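Local coordinates for peptidase family U32 (Geobacillus thermoleovorans, PDB 4HE6), which is of unknown function but forms the compact, all-beta C-terminal domain of a putative U32-family peptidase, at residues V24-R27 / N28-P32. Residues are numbered along the deposited sequence; the frame is centred on the assembly and turned at random. Where two conformers were deposited one is given.
Sequences VQQR and NHFRP. With ACT (acetate ion), chain C.
The side chains of Gln26 and Phe30 pass each other in opposite senses, side by side, where strand 21-26 of an antiparallel beta domain runs out into the loop that leads to strand 35-39. Gln26 can be followed outward from its backbone. Its CB lies 4.2 Å from Phe30 CE2, and CG comes closer to the same ring carbon, at 3.8 Å, approaching obliquely. With CG anti to the backbone N (chi1 -171°) and a bend at the second torsion, the chain folds over the loop backbone, bringing CD to 3.4 Å from Asn28 N. NE2 comes to 3.3 Å from Asn28 C, a contact and not a hydrogen bond. The terminal amide, turned 40° from the phenyl plane, finds its hydrogen bonds elsewhere: NE2 donates to Ala64 O, and OE1 accepts a weak bond from Leu68 N. Glutamine suits this buried place because its methylenes can pack on an aromatic ring while its amide satisfies backbone groups of another loop.

Phe30 is buried as well. Its CZ lies 4.4 Å from CG1 of Val24, which is two residues before Gln26 on the same strand, and the ring also packs on Val71 and Ile53 of strands 70-74 and 53-55; a large, flat, apolar group thus ties the loop to the sheet. Between Gln26 and Phe30 in the chain, Asn28 turns its short amide to the N-terminal part of the chain, where OD1 accepts from Arg6 NH1 and ND2 donates to the carbonyls of Thr5 and Phe8. An amide side chain fits here because it offers both a donor and an acceptor.

The CB of His29 leaves its backbone away from the strand, and the imidazole meets an acetate ion, probably from the crystallisation liquor. Its NE2 donates to the acetate OXT at 2.9 Å with an N-H...O angle of 157°, so the oxygen meets the imidazole edge-on, almost in the ring plane.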
ATOM      1  N   VAL A  24      -2.643   1.052  -4.790  1.00  6.09           N
ATOM      2  CA  VAL A  24      -2.269  -0.235  -4.225  1.00  6.05           C
ATOM      3  C   VAL A  24      -3.418  -1.233  -4.368  1.00  5.90           C
ATOM      4  O   VAL A  24      -4.554  -0.930  -4.053  1.00  7.69           O
ATOM      5  CB  VAL A  24      -1.880  -0.029  -2.737  1.00  6.55           C
ATOM      6  CG1 VAL A  24      -1.659  -1.385  -2.072  1.00  8.60           C
ATOM      7  CG2 VAL A  24      -0.692   0.895  -2.636  1.00  7.94           C
ATOM      8  N   GLN A  25      -3.062  -2.429  -4.827  1.00  6.62           N
ATOM      9  CA  GLN A  25      -4.008  -3.538  -4.885  1.00  6.68           C
ATOM     10  C   GLN A  25      -3.915  -4.279  -3.563  1.00  6.83           C
ATOM     11  O   GLN A  25      -2.882  -4.830  -3.204  1.00  8.23           O
ATOM     12  CB  GLN A  25      -3.678  -4.421  -6.062  1.00  7.89           C
ATOM     13  CG  GLN A  25      -4.617  -5.621  -6.259  1.00 10.86           C
ATOM     14  CD  GLN A  25      -4.160  -6.484  -7.416  1.00 15.62           C
ATOM     15  OE1 GLN A  25      -3.030  -7.002  -7.341  1.00 19.31           O
ATOM     16  NE2 GLN A  25      -4.924  -6.671  -8.496  1.00 15.34           N
ATOM     17  N   GLN A  26      -5.003  -4.267  -2.816  1.00  7.26           N
ATOM     18  CA  GLN A  26      -5.036  -4.922  -1.507  1.00  7.14           C
ATOM     19  C   GLN A  26      -4.886  -6.421  -1.659  1.00  7.65           C
ATOM     20  O   GLN A  26      -5.441  -7.022  -2.576  1.00  8.50           O
ATOM     21  CB  GLN A  26      -6.349  -4.582  -0.817  1.00  8.84           C
ATOM     22  CG  GLN A  26      -6.465  -5.001   0.656  1.00  8.15           C
ATOM     23  CD  GLN A  26      -7.098  -6.343   0.863  1.00 10.39           C
ATOM     24  OE1 GLN A  26      -6.948  -7.270   0.083  1.00 12.92           O
ATOM     25  NE2 GLN A  26      -7.828  -6.473   1.981  1.00  9.06           N
ATOM     26  N   ARG A  27      -4.139  -7.003  -0.739  1.00  7.27           N
ATOM     27  CA  ARG A  27      -4.127  -8.450  -0.600  1.00  8.14           C
ATOM     28  C   ARG A  27      -4.601  -8.923   0.765  1.00  8.08           C
ATOM     29  O   ARG A  27      -5.141 -10.016   0.835  1.00  9.24           O
ATOM     30  CB  ARG A  27      -2.729  -8.989  -0.997  0.54  8.12           C
ATOM     31  CG  ARG A  27      -2.781 -10.307  -1.748  0.54  8.29           C
ATOM     32  CD  ARG A  27      -3.587 -10.274  -3.031  0.54 10.07           C
ATOM     33  NE  ARG A  27      -3.334 -11.353  -3.949  0.54 10.46           N
ATOM     34  CZ  ARG A  27      -2.536 -11.415  -5.002  0.54  9.34           C
ATOM     35  NH1 ARG A  27      -1.805 -10.368  -5.404  0.54  9.41           N
ATOM     36  NH2 ARG A  27      -2.468 -12.513  -5.712  0.54  8.91           N
ATOM     37  N   ASN A  28      -4.359  -8.141   1.797  1.00  7.74           N
ATOM     38  CA  ASN A  28      -4.873  -8.471   3.148  1.00  7.63           C
ATOM     39  C   ASN A  28      -5.251  -7.167   3.849  1.00  7.69           C
ATOM     40  O   ASN A  28      -4.761  -6.100   3.485  1.00  7.92           O
ATOM     41  CB  ASN A  28      -3.863  -9.274   3.954  1.00  8.07           C
ATOM     42  CG  ASN A  28      -3.676 -10.667   3.437  1.00  8.55           C
ATOM     43  OD1 ASN A  28      -4.533 -11.547   3.646  1.00  9.12           O
ATOM     44  ND2 ASN A  28      -2.614 -10.906   2.711  1.00  9.27           N
ATOM     45  N   HIS A  29      -6.072  -7.278   4.870  1.00  8.42           N
ATOM     46  CA  HIS A  29      -6.652  -6.111   5.518  1.00  8.82           C
ATOM     47  C   HIS A  29      -5.591  -5.120   6.019  1.00  7.41           C
ATOM     48  O   HIS A  29      -4.640  -5.480   6.692  1.00  9.54           O
ATOM     49  CB  HIS A  29      -7.405  -6.606   6.769  1.00 11.68           C
ATOM     50  CG  HIS A  29      -8.238  -5.638   7.483  1.00  9.69           C
ATOM     51  ND1 HIS A  29      -7.776  -4.589   8.244  1.00 10.60           N
ATOM     52  CD2 HIS A  29      -9.598  -5.582   7.534  1.00 10.99           C
ATOM     53  CE1 HIS A  29      -8.809  -3.937   8.738  1.00 11.09           C
ATOM     54  NE2 HIS A  29      -9.906  -4.505   8.324  1.00 10.90           N
ATOM     55  N   PHE A  30      -5.843  -3.834   5.773  1.00  6.46           N
ATOM     56  CA  PHE A  30      -5.099  -2.790   6.408  1.00  6.76           C
ATOM     57  C   PHE A  30      -6.024  -1.560   6.518  1.00  6.75           C
ATOM     58  O   PHE A  30      -7.045  -1.470   5.826  1.00  7.97           O
ATOM     59  CB  PHE A  30      -3.802  -2.431   5.673  1.00  6.94           C
ATOM     60  CG  PHE A  30      -3.940  -1.981   4.244  1.00  6.79           C
ATOM     61  CD1 PHE A  30      -4.070  -0.620   3.965  1.00  7.86           C
ATOM     62  CD2 PHE A  30      -3.923  -2.861   3.212  1.00  7.33           C
ATOM     63  CE1 PHE A  30      -4.117  -0.189   2.651  1.00  9.21           C
ATOM     64  CE2 PHE A  30      -3.985  -2.458   1.896  1.00  8.04           C
ATOM     65  CZ  PHE A  30      -4.112  -1.109   1.620  1.00  8.55           C
ATOM     66  N   ARG A  31      -5.669  -0.648   7.432  1.00  7.09           N
ATOM     67  CA  ARG A  31      -6.592   0.472   7.705  1.00  7.80           C
ATOM     68  C   ARG A  31      -5.773   1.648   8.175  1.00  7.03           C
ATOM     69  O   ARG A  31      -4.609   1.540   8.587  1.00  7.47           O
ATOM     70  CB  ARG A  31      -7.593   0.060   8.751  1.00  8.35           C
ATOM     71  CG  ARG A  31      -7.030  -0.098  10.145  1.00  9.77           C
ATOM     72  CD  ARG A  31      -8.081  -0.519  11.168  1.00 14.17           C
ATOM     73  NE  ARG A  31      -7.422  -0.683  12.466  1.00 18.46           N
ATOM     74  CZ  ARG A  31      -7.804  -1.505  13.418  1.00 23.97           C
ATOM     75  NH1 ARG A  31      -8.868  -2.305  13.294  1.00 32.27           N
ATOM     76  NH2 ARG A  31      -7.116  -1.569  14.568  1.00 33.15           N
ATOM     77  N   PRO A  32      -6.409   2.823   8.159  1.00  7.54           N
ATOM     78  CA  PRO A  32      -5.720   4.028   8.696  1.00  7.90           C
ATOM     79  C   PRO A  32      -5.260   3.813  10.124  1.00  7.34           C
ATOM     80  O   PRO A  32      -5.966   3.232  10.956  1.00  8.06           O
ATOM     81  CB  PRO A  32      -6.761   5.148   8.516  1.00  8.58           C
ATOM     82  CG  PRO A  32      -7.583   4.681   7.368  1.00  8.95           C
ATOM     83  CD  PRO A  32      -7.720   3.164   7.595  1.00  9.17           C
TER
HETATM   84  C   ACT C 502     -13.004  -5.153   9.727  0.75 11.76           C
HETATM   85  O   ACT C 502     -13.535  -5.749   8.780  0.75 12.08           O
HETATM   86  OXT ACT C 502     -12.472  -4.027   9.600  0.75 11.82           O
HETATM   87  CH3 ACT C 502     -12.976  -5.808  11.080  0.75 14.73           C